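Local coordinates for protein copper-containing nitrite reductase (Hyphomicrobium denitrificans 1NES1, PDB 6TFO) that probably reduces nitrite to nitric oxide with electrons taken from cytochrome c, using bound copper ions, at residues 34-39 with 74-79; 372-377 with 389-394; 376-381 with 403-408. All blocks are in the same frame, centred on the assembly; numbering follows the deposited sequence.

Contact 1 (34-39 with 74-79); sequences LRTGIA and NGEGAQ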
ATOM      1  N   LEU C  34      21.899  -0.674  12.756  1.00 51.28           N
ATOM      2  CA  LEU C  34      21.837  -1.731  11.717  1.00 49.05           C
ATOM      3  C   LEU C  34      20.432  -2.324  11.716  1.00 49.14           C
ATOM      4  O   LEU C  34      19.944  -2.673  12.806  1.00 43.12           O
ATOM      5  CB  LEU C  34      22.868  -2.820  12.007  1.00 46.38           C
ATOM      6  CG  LEU C  34      24.325  -2.372  12.081  1.00 45.45           C
ATOM      7  CD1 LEU C  34      25.227  -3.592  12.306  1.00 42.20           C
ATOM      8  CD2 LEU C  34      24.759  -1.619  10.832  1.00 44.05           C
ATOM      9  N   ARG C  35      19.827  -2.418  10.526  1.00 54.32           N
ATOM     10  CA  ARG C  35      18.571  -3.167  10.267  1.00 52.40           C
ATOM     11  C   ARG C  35      18.952  -4.446   9.506  1.00 47.45           C
ATOM     12  O   ARG C  35      19.702  -4.354   8.519  1.00 49.10           O
ATOM     13  CB  ARG C  35      17.571  -2.266   9.536  1.00 50.28           C
ATOM     14  CG  ARG C  35      16.240  -2.927   9.219  1.00 57.18           C
ATOM     15  CD  ARG C  35      15.188  -1.946   8.727  1.00 61.66           C
ATOM     16  NE  ARG C  35      14.529  -1.359   9.887  1.00 70.29           N
ATOM     17  CZ  ARG C  35      14.560  -0.072  10.251  1.00 72.52           C
ATOM     18  NH1 ARG C  35      15.175   0.843   9.513  1.00 65.13           N
ATOM     19  NH2 ARG C  35      13.925   0.293  11.351  1.00 74.36           N
ATOM     20  N   THR C  36      18.492  -5.603   9.975  1.00 43.81           N
ATOM     21  CA  THR C  36      18.647  -6.880   9.245  1.00 46.18           C
ATOM     22  C   THR C  36      17.720  -6.839   8.024  1.00 48.53           C
ATOM     23  O   THR C  36      16.670  -6.187   8.096  1.00 44.50           O
ATOM     24  CB  THR C  36      18.353  -8.090  10.136  1.00 44.59           C
ATOM     25  OG1 THR C  36      16.961  -8.057  10.452  1.00 42.76           O
ATOM     26  CG2 THR C  36      19.187  -8.096  11.392  1.00 46.49           C
ATOM     27  N   GLY C  37      18.096  -7.520   6.942  1.00 50.81           N
ATOM     28  CA  GLY C  37      17.201  -7.695   5.782  1.00 49.75           C
ATOM     29  C   GLY C  37      17.818  -8.537   4.687  1.00 46.30           C
ATOM     30  O   GLY C  37      18.754  -9.325   4.964  1.00 46.09           O
ATOM     31  N   ILE C  38      17.290  -8.357   3.476  1.00 51.00           N
ATOM     32  CA  ILE C  38      17.711  -9.031   2.213  1.00 45.34           C
ATOM     33  C   ILE C  38      18.138  -7.934   1.239  1.00 43.07           C
ATOM     34  O   ILE C  38      17.334  -7.051   0.953  1.00 42.55           O
ATOM     35  CB  ILE C  38      16.564  -9.892   1.650  1.00 44.56           C
ATOM     36  CG1 ILE C  38      15.970 -10.829   2.703  1.00 41.35           C
ATOM     37  CG2 ILE C  38      17.005 -10.646   0.406  1.00 48.02           C
ATOM     38  CD1 ILE C  38      16.924 -11.850   3.244  1.00 42.00           C
ATOM     39  N   ALA C  39      19.377  -7.973   0.776  1.00 46.02           N
ATOM     40  CA  ALA C  39      19.920  -7.018  -0.211  1.00 49.44           C
ATOM     41  C   ALA C  39      21.055  -7.719  -0.960  1.00 53.96           C
ATOM     42  O   ALA C  39      21.669  -8.636  -0.371  1.00 56.69           O
ATOM     43  CB  ALA C  39      20.372  -5.759   0.477  1.00 51.09           C
ATOM     44  N   ASN C  74      15.651  -5.642  13.983  1.00 48.11           N
ATOM     45  CA  ASN C  74      15.163  -6.743  13.119  1.00 44.56           C
ATOM     46  C   ASN C  74      14.299  -6.155  11.993  1.00 44.05           C
ATOM     47  O   ASN C  74      13.286  -5.518  12.303  1.00 41.12           O
ATOM     48  CB  ASN C  74      14.393  -7.745  13.965  1.00 44.07           C
ATOM     49  CG  ASN C  74      14.105  -9.026  13.226  1.00 46.50           C
ATOM     50  OD1 ASN C  74      13.689  -8.980  12.073  1.00 50.05           O
ATOM     51  ND2 ASN C  74      14.304 -10.155  13.892  1.00 41.46           N
ATOM     52  N   GLY C  75      14.693  -6.357  10.735  1.00 47.09           N
ATOM     53  CA  GLY C  75      13.980  -5.843   9.542  1.00 46.40           C
ATOM     54  C   GLY C  75      12.929  -6.825   9.032  1.00 47.79           C
ATOM     55  O   GLY C  75      11.758  -6.411   8.886  1.00 47.67           O
ATOM     56  N   GLU C  76      13.305  -8.092   8.808  1.00 42.37           N
ATOM     57  CA  GLU C  76      12.508  -9.050   7.990  1.00 43.73           C
ATOM     58  C   GLU C  76      11.893 -10.190   8.824  1.00 40.32           C
ATOM     59  O   GLU C  76      10.949 -10.791   8.343  1.00 41.78           O
ATOM     60  CB  GLU C  76      13.369  -9.564   6.841  1.00 44.59           C
ATOM     61  CG  GLU C  76      14.219 -10.779   7.186  1.00 47.82           C
ATOM     62  CD  GLU C  76      15.182 -10.579   8.343  1.00 47.12           C
ATOM     63  OE1 GLU C  76      15.877  -9.530   8.365  1.00 44.78           O
ATOM     64  OE2 GLU C  76      15.216 -11.467   9.220  1.00 47.40           O
ATOM     65  N   GLY C  77      12.379 -10.485  10.026  1.00 40.01           N
ATOM     66  CA  GLY C  77      11.620 -11.309  10.996  1.00 40.41           C
ATOM     67  C   GLY C  77      12.247 -12.665  11.270  1.00 38.35           C
ATOM     68  O   GLY C  77      11.572 -13.502  11.881  1.00 38.92           O
ATOM     69  N   ALA C  78      13.492 -12.892  10.862  1.00 40.22           N
ATOM     70  CA  ALA C  78      14.262 -14.087  11.292  1.00 47.40           C
ATOM     71  C   ALA C  78      14.964 -13.756  12.614  1.00 46.33           C
ATOM     72  O   ALA C  78      14.898 -12.611  13.024  1.00 48.60           O
ATOM     73  CB  ALA C  78      15.234 -14.515  10.221  1.00 45.03           C
ATOM     74  N   GLN C  79      15.568 -14.732  13.285  1.00 47.69           N
ATOM     75  CA  GLN C  79      16.335 -14.487  14.531  1.00 44.64           C
ATOM     76  C   GLN C  79      17.716 -13.969  14.130  1.00 46.15           C
ATOM     77  O   GLN C  79      18.306 -14.497  13.159  1.00 42.69           O
ATOM     78  CB  GLN C  79      16.455 -15.729  15.403  1.00 44.38           C
ATOM     79  CG  GLN C  79      15.111 -16.213  15.914  1.00 49.32           C
ATOM     80  CD  GLN C  79      15.282 -17.169  17.065  1.00 52.26           C
ATOM     81  OE1 GLN C  79      16.247 -17.915  17.157  1.00 56.70           O
ATOM     82  NE2 GLN C  79      14.348 -17.109  17.989  1.00 54.98           N
TER
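T36 is gripped by two residues of the turn that follows strand 67-73. Its hydroxyl OG1 accepts a nearly straight bond from the backbone N of G75, 2.8 Å long with 172° at the hydrogen. The same OG1 donates to OE1 of E76, also at 2.8 Å. OG1 sits in the crowded position between the backbone N and the carbonyl carbon (chi1 67°), where both partners can reach it. It meets OE1 on the syn side of the carboxylate, about 20° out of its plane, and the two side chains cross at about a right angle.

G75 lies close against the strand. Its CA is 3.1 Å from T36 O in a C-H...O contact, and a side chain at this site would run into that oxygen. The CG of R35 covers the same CA from 3.7 Å.

The second carboxylate oxygen of E76 is also satisfied. OE2 takes the backbone N of A78 at 2.8 Å, on its anti side, and it hydrogen-bonds NE2 of H80 as well. N74 ties the turn together: its ND2 donates to A78 O at 2.7 Å and also bonds V94 O, while OD1 receives a weak bond from G77 N.

H80 is a copper ligand of this plastocyanin-like domain, and the T36 side chain also touches the ligand M127. T36 is likely to steady E76, which in turn is likely to steady H80. The carboxylate would probably fix the rotation of the imidazole and polarise it.

Contact 2 (372-377 with 389-394); sequences EIFDHV and TGVQTV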
ATOM      1  N   GLU C 372      26.865  16.117  39.841  1.00 50.37           N
ATOM      2  CA  GLU C 372      26.643  17.271  40.753  1.00 51.62           C
ATOM      3  C   GLU C 372      25.208  17.254  41.294  1.00 52.21           C
ATOM      4  O   GLU C 372      24.347  16.493  40.771  1.00 51.80           O
ATOM      5  CB  GLU C 372      26.936  18.600  40.053  1.00 57.04           C
ATOM      6  CG  GLU C 372      28.351  19.118  40.293  1.00 60.38           C
ATOM      7  CD  GLU C 372      28.681  19.505  41.723  1.00 64.56           C
ATOM      8  OE1 GLU C 372      29.895  19.601  42.040  1.00 78.00           O
ATOM      9  OE2 GLU C 372      27.724  19.724  42.512  1.00 58.75           O
ATOM     10  N   ILE C 373      25.006  18.028  42.368  1.00 51.94           N
ATOM     11  CA  ILE C 373      23.708  18.281  43.045  1.00 46.68           C
ATOM     12  C   ILE C 373      23.549  19.790  43.100  1.00 47.60           C
ATOM     13  O   ILE C 373      24.559  20.476  43.286  1.00 47.69           O
ATOM     14  CB  ILE C 373      23.664  17.644  44.439  1.00 46.97           C
ATOM     15  CG1 ILE C 373      24.222  16.215  44.392  1.00 47.53           C
ATOM     16  CG2 ILE C 373      22.246  17.713  45.004  1.00 47.34           C
ATOM     17  CD1 ILE C 373      24.219  15.460  45.704  1.00 45.25           C
ATOM     18  N   PHE C 374      22.341  20.278  42.876  1.00 41.42           N
ATOM     19  CA  PHE C 374      22.079  21.731  42.890  1.00 44.60           C
ATOM     20  C   PHE C 374      22.027  22.191  44.349  1.00 44.12           C
ATOM     21  O   PHE C 374      21.155  21.703  45.084  1.00 47.49           O
ATOM     22  CB  PHE C 374      20.810  22.039  42.088  1.00 44.64           C
ATOM     23  CG  PHE C 374      20.882  21.631  40.640  1.00 37.44           C
ATOM     24  CD1 PHE C 374      22.029  21.855  39.907  1.00 37.79           C
ATOM     25  CD2 PHE C 374      19.804  21.034  40.019  1.00 38.85           C
ATOM     26  CE1 PHE C 374      22.104  21.484  38.576  1.00 40.98           C
ATOM     27  CE2 PHE C 374      19.877  20.661  38.690  1.00 40.71           C
ATOM     28  CZ  PHE C 374      21.034  20.866  37.975  1.00 40.85           C
ATOM     29  N   ASP C 375      22.976  23.037  44.770  1.00 45.56           N
ATOM     30  CA  ASP C 375      22.969  23.616  46.136  1.00 43.37           C
ATOM     31  C   ASP C 375      21.689  24.438  46.254  1.00 45.39           C
ATOM     32  O   ASP C 375      20.959  24.201  47.205  1.00 44.66           O
ATOM     33  CB  ASP C 375      24.233  24.422  46.417  1.00 48.72           C
ATOM     34  CG  ASP C 375      25.465  23.555  46.628  1.00 56.20           C
ATOM     35  OD1 ASP C 375      25.306  22.411  47.033  1.00 61.93           O
ATOM     36  OD2 ASP C 375      26.578  24.030  46.365  1.00 61.83           O
ATOM     37  N   HIS C 376      21.413  25.293  45.261  1.00 49.80           N
ATOM     38  CA  HIS C 376      20.220  26.183  45.186  1.00 48.48           C
ATOM     39  C   HIS C 376      19.528  26.019  43.833  1.00 45.92           C
ATOM     40  O   HIS C 376      20.219  25.948  42.819  1.00 42.83           O
ATOM     41  CB  HIS C 376      20.611  27.644  45.442  1.00 49.68           C
ATOM     42  CG  HIS C 376      21.288  27.825  46.755  1.00 54.78           C
ATOM     43  ND1 HIS C 376      22.669  27.847  46.881  1.00 54.78           N
ATOM     44  CD2 HIS C 376      20.784  27.911  48.004  1.00 54.16           C
ATOM     45  CE1 HIS C 376      22.980  27.963  48.151  1.00 50.82           C
ATOM     46  NE2 HIS C 376      21.838  28.009  48.854  1.00 53.76           N
ATOM     47  N   VAL C 377      18.196  25.964  43.856  1.00 46.35           N
ATOM     48  CA  VAL C 377      17.306  25.952  42.663  1.00 44.04           C
ATOM     49  C   VAL C 377      16.261  27.039  42.860  1.00 42.56           C
ATOM     50  O   VAL C 377      15.469  26.947  43.807  1.00 44.42           O
ATOM     51  CB  VAL C 377      16.633  24.578  42.467  1.00 43.08           C
ATOM     52  CG1 VAL C 377      15.596  24.627  41.345  1.00 43.34           C
ATOM     53  CG2 VAL C 377      17.657  23.467  42.242  1.00 38.63           C
ATOM     54  N   THR C 389      16.911  23.678  48.114  1.00 39.30           N
ATOM     55  CA  THR C 389      18.298  23.287  48.458  1.00 41.21           C
ATOM     56  C   THR C 389      18.448  21.775  48.300  1.00 40.58           C
ATOM     57  O   THR C 389      17.500  21.029  48.678  1.00 37.19           O
ATOM     58  CB  THR C 389      18.677  23.776  49.874  1.00 38.21           C
ATOM     59  OG1 THR C 389      17.665  23.381  50.792  1.00 38.54           O
ATOM     60  CG2 THR C 389      18.821  25.275  49.941  1.00 37.07           C
ATOM     61  N   GLY C 390      19.624  21.341  47.828  1.00 43.25           N
ATOM     62  CA  GLY C 390      19.961  19.909  47.688  1.00 47.95           C
ATOM     63  C   GLY C 390      18.960  19.216  46.773  1.00 47.03           C
ATOM     64  O   GLY C 390      18.235  18.300  47.274  1.00 45.04           O
ATOM     65  N   VAL C 391      18.909  19.672  45.509  1.00 41.98           N
ATOM     66  CA  VAL C 391      17.967  19.200  44.448  1.00 48.33           C
ATOM     67  C   VAL C 391      18.767  18.525  43.322  1.00 46.11           C
ATOM     68  O   VAL C 391      19.678  19.188  42.768  1.00 47.44           O
ATOM     69  CB  VAL C 391      17.110  20.368  43.923  1.00 50.00           C
ATOM     70  CG1 VAL C 391      16.400  20.047  42.611  1.00 47.32           C
ATOM     71  CG2 VAL C 391      16.113  20.831  44.973  1.00 47.12           C
ATOM     72  N   GLN C 392      18.430  17.266  42.990  1.00 47.44           N
ATOM     73  CA  GLN C 392      19.091  16.474  41.900  1.00 43.42           C
ATOM     74  C   GLN C 392      18.671  16.979  40.518  1.00 42.02           C
ATOM     75  O   GLN C 392      19.571  17.114  39.656  1.00 42.23           O
ATOM     76  CB  GLN C 392      18.763  14.985  41.973  1.00 40.65           C
ATOM     77  CG  GLN C 392      17.277  14.685  41.863  1.00 42.33           C
ATOM     78  CD  GLN C 392      17.030  13.304  42.412  1.00 44.87           C
ATOM     79  OE1 GLN C 392      17.701  12.336  42.013  1.00 41.75           O
ATOM     80  NE2 GLN C 392      16.091  13.219  43.350  1.00 45.67           N
ATOM     81  N   THR C 393      17.370  17.255  40.318  1.00 40.90           N
ATOM     82  CA  THR C 393      16.761  17.481  38.979  1.00 40.42           C
ATOM     83  C   THR C 393      15.564  18.432  39.088  1.00 37.91           C
ATOM     84  O   THR C 393      14.718  18.221  39.979  1.00 37.76           O
ATOM     85  CB  THR C 393      16.355  16.127  38.380  1.00 43.03           C
ATOM     86  OG1 THR C 393      17.488  15.247  38.277  1.00 40.98           O
ATOM     87  CG2 THR C 393      15.705  16.286  37.023  1.00 41.69           C
ATOM     88  N   VAL C 394      15.452  19.410  38.191  1.00 37.97           N
ATOM     89  CA  VAL C 394      14.315  20.384  38.219  1.00 44.00           C
ATOM     90  C   VAL C 394      13.590  20.429  36.862  1.00 43.15           C
ATOM     91  O   VAL C 394      14.251  20.668  35.841  1.00 46.94           O
ATOM     92  CB  VAL C 394      14.802  21.785  38.645  1.00 50.81           C
ATOM     93  CG1 VAL C 394      16.068  22.196  37.894  1.00 51.87           C
ATOM     94  CG2 VAL C 394      13.693  22.839  38.522  1.00 52.79           C
TER
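F374 and V391 are joined by a pair of backbone bonds. F374 N donates to V391 O at 2.9 Å, and V391 N returns to F374 O at 3.1 Å. One residue on, G390 N bonds D375 O at 3.2 Å, coming from above the carbonyl plane. The CA of T389 adds a C-H...O contact to D375 O at 3.1 Å.

These bonds close an antiparallel hairpin of strands 374-377 and 388-391, at the border of a six-stranded sheet in the last cupredoxin domain. G390 and V391 both face F374, which makes a G1 beta bulge. The bulge residue has positive phi (59°), which suits a glycine.

Apolar contacts fill one side of the hairpin. The F374 side chain lies on the same face as V391. Its CD2 comes within 4.4 Å of V391 CG1. Its CE2 meets V394 CG1 at 4.2 Å, the two side chains crossing at about a right angle. F374 also packs on V404 and V369. An alanine in its place would probably open a gap beside V391 CG1 and V394 CG1 and thin the cover over V404 and V369. V377 CG1 stands anti to its backbone N (chi1 173°), which places it by V394, while CG2 rests on V391 CB at 3.6 Å. The V377 and V394 side chains slide past each other in opposite directions, CG1 touching CG2. Apart from this group, I373 CG2 packs on V391 O. At the other end of the hairpin, H376 CD2 meets the methyl CG2 of T389 at 3.8 Å.

Polar side chains of 389-394 turn to another chain. T389 OG1 bonds T384 OG1 and S385 OG of the third subunit, and T393 OG1 bonds G399 O there. Q392 OE1 bonds ND1 of H227 of the third subunit, a copper ligand.

Contact 3 (376-381 with 403-408); sequences HVYALG and IVDFKL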
ATOM      1  N   HIS C 376      21.413  25.293  45.261  1.00 49.80           N
ATOM      2  CA  HIS C 376      20.220  26.183  45.186  1.00 48.48           C
ATOM      3  C   HIS C 376      19.528  26.019  43.833  1.00 45.92           C
ATOM      4  O   HIS C 376      20.219  25.948  42.819  1.00 42.83           O
ATOM      5  CB  HIS C 376      20.611  27.644  45.442  1.00 49.68           C
ATOM      6  CG  HIS C 376      21.288  27.825  46.755  1.00 54.78           C
ATOM      7  ND1 HIS C 376      22.669  27.847  46.881  1.00 54.78           N
ATOM      8  CD2 HIS C 376      20.784  27.911  48.004  1.00 54.16           C
ATOM      9  CE1 HIS C 376      22.980  27.963  48.151  1.00 50.82           C
ATOM     10  NE2 HIS C 376      21.838  28.009  48.854  1.00 53.76           N
ATOM     11  N   VAL C 377      18.196  25.964  43.856  1.00 46.35           N
ATOM     12  CA  VAL C 377      17.306  25.952  42.663  1.00 44.04           C
ATOM     13  C   VAL C 377      16.261  27.039  42.860  1.00 42.56           C
ATOM     14  O   VAL C 377      15.469  26.947  43.807  1.00 44.42           O
ATOM     15  CB  VAL C 377      16.633  24.578  42.467  1.00 43.08           C
ATOM     16  CG1 VAL C 377      15.596  24.627  41.345  1.00 43.34           C
ATOM     17  CG2 VAL C 377      17.657  23.467  42.242  1.00 38.63           C
ATOM     18  N   TYR C 378      16.223  28.021  41.973  1.00 44.70           N
ATOM     19  CA  TYR C 378      15.234  29.124  42.043  1.00 44.39           C
ATOM     20  C   TYR C 378      13.971  28.607  41.357  1.00 45.45           C
ATOM     21  O   TYR C 378      13.878  28.675  40.129  1.00 54.36           O
ATOM     22  CB  TYR C 378      15.870  30.398  41.482  1.00 50.19           C
ATOM     23  CG  TYR C 378      16.969  30.978  42.349  1.00 52.04           C
ATOM     24  CD1 TYR C 378      18.171  30.312  42.535  1.00 56.09           C
ATOM     25  CD2 TYR C 378      16.786  32.168  43.033  1.00 57.20           C
ATOM     26  CE1 TYR C 378      19.177  30.829  43.332  1.00 56.69           C
ATOM     27  CE2 TYR C 378      17.778  32.703  43.833  1.00 58.38           C
ATOM     28  CZ  TYR C 378      18.977  32.033  43.983  1.00 63.28           C
ATOM     29  OH  TYR C 378      19.934  32.568  44.795  1.00 61.70           O
ATOM     30  N   ALA C 379      13.065  28.006  42.127  1.00 44.45           N
ATOM     31  CA  ALA C 379      11.863  27.289  41.649  1.00 49.15           C
ATOM     32  C   ALA C 379      11.004  28.250  40.815  1.00 51.40           C
ATOM     33  O   ALA C 379      10.705  29.396  41.299  1.00 46.56           O
ATOM     34  CB  ALA C 379      11.081  26.716  42.806  1.00 50.47           C
ATOM     35  N   LEU C 380      10.658  27.797  39.604  1.00 47.16           N
ATOM     36  CA  LEU C 380       9.784  28.501  38.634  1.00 44.65           C
ATOM     37  C   LEU C 380      10.425  29.839  38.266  1.00 43.22           C
ATOM     38  O   LEU C 380       9.711  30.718  37.766  1.00 41.19           O
ATOM     39  CB  LEU C 380       8.379  28.644  39.231  1.00 45.29           C
ATOM     40  CG  LEU C 380       7.705  27.317  39.604  1.00 49.55           C
ATOM     41  CD1 LEU C 380       6.303  27.533  40.168  1.00 50.52           C
ATOM     42  CD2 LEU C 380       7.625  26.385  38.395  1.00 56.69           C
ATOM     43  N   GLY C 381      11.743  29.944  38.454  1.00 45.84           N
ATOM     44  CA  GLY C 381      12.531  31.155  38.149  1.00 51.95           C
ATOM     45  C   GLY C 381      12.214  32.322  39.076  1.00 53.62           C
ATOM     46  O   GLY C 381      12.445  33.492  38.651  1.00 50.39           O
ATOM     47  N   ILE C 403      17.298  29.244  37.874  1.00 40.84           N
ATOM     48  CA  ILE C 403      18.716  29.454  38.239  1.00 45.59           C
ATOM     49  C   ILE C 403      19.093  28.277  39.119  1.00 44.15           C
ATOM     50  O   ILE C 403      18.315  27.959  40.026  1.00 45.97           O
ATOM     51  CB  ILE C 403      18.881  30.800  38.958  1.00 51.75           C
ATOM     52  CG1 ILE C 403      18.561  31.969  38.021  1.00 57.86           C
ATOM     53  CG2 ILE C 403      20.264  30.907  39.573  1.00 48.57           C
ATOM     54  CD1 ILE C 403      18.383  33.297  38.724  1.00 60.76           C
ATOM     55  N   VAL C 404      20.207  27.633  38.824  1.00 44.18           N
ATOM     56  CA  VAL C 404      20.811  26.619  39.721  1.00 47.92           C
ATOM     57  C   VAL C 404      22.230  27.098  40.023  1.00 50.77           C
ATOM     58  O   VAL C 404      22.841  27.719  39.137  1.00 55.22           O
ATOM     59  CB  VAL C 404      20.803  25.209  39.105  1.00 47.33           C
ATOM     60  CG1 VAL C 404      19.387  24.725  38.832  1.00 50.54           C
ATOM     61  CG2 VAL C 404      21.658  25.134  37.853  1.00 48.68           C
ATOM     62  N   ASP C 405      22.713  26.841  41.235  1.00 47.42           N
ATOM     63  CA  ASP C 405      24.149  26.998  41.568  1.00 51.61           C
ATOM     64  C   ASP C 405      24.606  25.768  42.350  1.00 47.81           C
ATOM     65  O   ASP C 405      23.764  25.054  42.919  1.00 46.37           O
ATOM     66  CB  ASP C 405      24.422  28.337  42.261  1.00 54.78           C
ATOM     67  CG  ASP C 405      23.630  28.599  43.533  1.00 56.27           C
ATOM     68  OD1 ASP C 405      23.828  27.835  44.530  1.00 50.45           O
ATOM     69  OD2 ASP C 405      22.833  29.578  43.522  1.00 48.21           O
ATOM     70  N   PHE C 406      25.902  25.523  42.325  1.00 46.38           N
ATOM     71  CA  PHE C 406      26.563  24.438  43.077  1.00 48.50           C
ATOM     72  C   PHE C 406      28.041  24.804  43.189  1.00 53.68           C
ATOM     73  O   PHE C 406      28.528  25.651  42.395  1.00 49.30           O
ATOM     74  CB  PHE C 406      26.309  23.100  42.385  1.00 54.79           C
ATOM     75  CG  PHE C 406      26.628  23.115  40.912  1.00 57.31           C
ATOM     76  CD1 PHE C 406      25.679  23.519  39.988  1.00 57.62           C
ATOM     77  CD2 PHE C 406      27.887  22.754  40.459  1.00 60.48           C
ATOM     78  CE1 PHE C 406      25.979  23.552  38.640  1.00 61.85           C
ATOM     79  CE2 PHE C 406      28.193  22.806  39.111  1.00 61.84           C
ATOM     80  CZ  PHE C 406      27.235  23.201  38.205  1.00 67.93           C
ATOM     81  N   LYS C 407      28.721  24.226  44.178  1.00 60.75           N
ATOM     82  CA  LYS C 407      30.186  24.375  44.349  1.00 62.53           C
ATOM     83  C   LYS C 407      30.832  23.170  43.696  1.00 56.10           C
ATOM     84  O   LYS C 407      30.388  22.032  43.958  1.00 55.65           O
ATOM     85  CB  LYS C 407      30.643  24.480  45.811  1.00 66.95           C
ATOM     86  CG  LYS C 407      32.011  25.134  45.984  1.00 68.50           C
ATOM     87  CD  LYS C 407      32.689  24.884  47.298  1.00 74.88           C
ATOM     88  CE  LYS C 407      33.862  25.815  47.515  1.00 78.78           C
ATOM     89  NZ  LYS C 407      34.186  25.971  48.953  1.00 83.98           N
ATOM     90  N   LEU C 408      31.828  23.444  42.863  1.00 56.45           N
ATOM     91  CA  LEU C 408      32.692  22.402  42.284  1.00 57.96           C
ATOM     92  C   LEU C 408      33.661  21.980  43.377  1.00 58.60           C
ATOM     93  O   LEU C 408      34.715  22.608  43.518  1.00 65.71           O
ATOM     94  CB  LEU C 408      33.382  22.977  41.049  1.00 56.58           C
ATOM     95  CG  LEU C 408      32.432  23.266  39.891  1.00 54.25           C
ATOM     96  CD1 LEU C 408      33.173  23.948  38.752  1.00 53.74           C
ATOM     97  CD2 LEU C 408      31.761  21.977  39.433  1.00 51.54           C
TER
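Y378 packs on I403 where strands 374-377 and 400-407 run antiparallel, as neighbours in the six-stranded sheet of a cupredoxin domain. This is the tight, buried end. Y378 N donates to I403 O at 2.9 Å in a nearly straight bond. The tyrosine ring crosses the isoleucine obliquely and brings CD1 to 3.7 Å from I403 CG2. Its CE1 edge looks toward D405 OD2, with ring and carboxylate planes 72° apart. Across the sheet from this cluster, V377 CG2 and V404 CG1 lie side by side at 4.0 Å.

The pairing is looser at H376, which is partly exposed. D405 N holds H376 O at 3.1 Å, but the return bond, H376 N to D405 O, is weak at 3.3 Å. D375 and H376 both face D405 here, a classic beta bulge.

A side-chain bond reinforces this end. D405 has CG between its backbone N and carbonyl carbon (chi1 57°), which places the carboxylate carbon where OD1 can meet the imidazole. OD1 offers its syn lone pair to H376 ND1, 2.6 Å away and only 4° out of the imidazole plane.

Contacts 2 and 3 are neighbours, their centres about 6 Å apart. They share H376 and V377: strand 374-377 pairs with strand 388-391 on one side and 400-407 on the other. D375 OD2 of contact 2 also reaches K407 N of contact 3 at 3.1 Å, a probable hydrogen bond. Contact 1 lies in a different cupredoxin domain, its centre about 45 Å from that of contact 2 and 48 Å from that of contact 3. Contact 1 adjoins the copper of H80 and M127, about 6 Å from the T36 side chain. The T393 side chain of contact 2 is about 6 Å from a different copper, near H419 and H227 of the third subunit. Contact 3 is away from the metal sites.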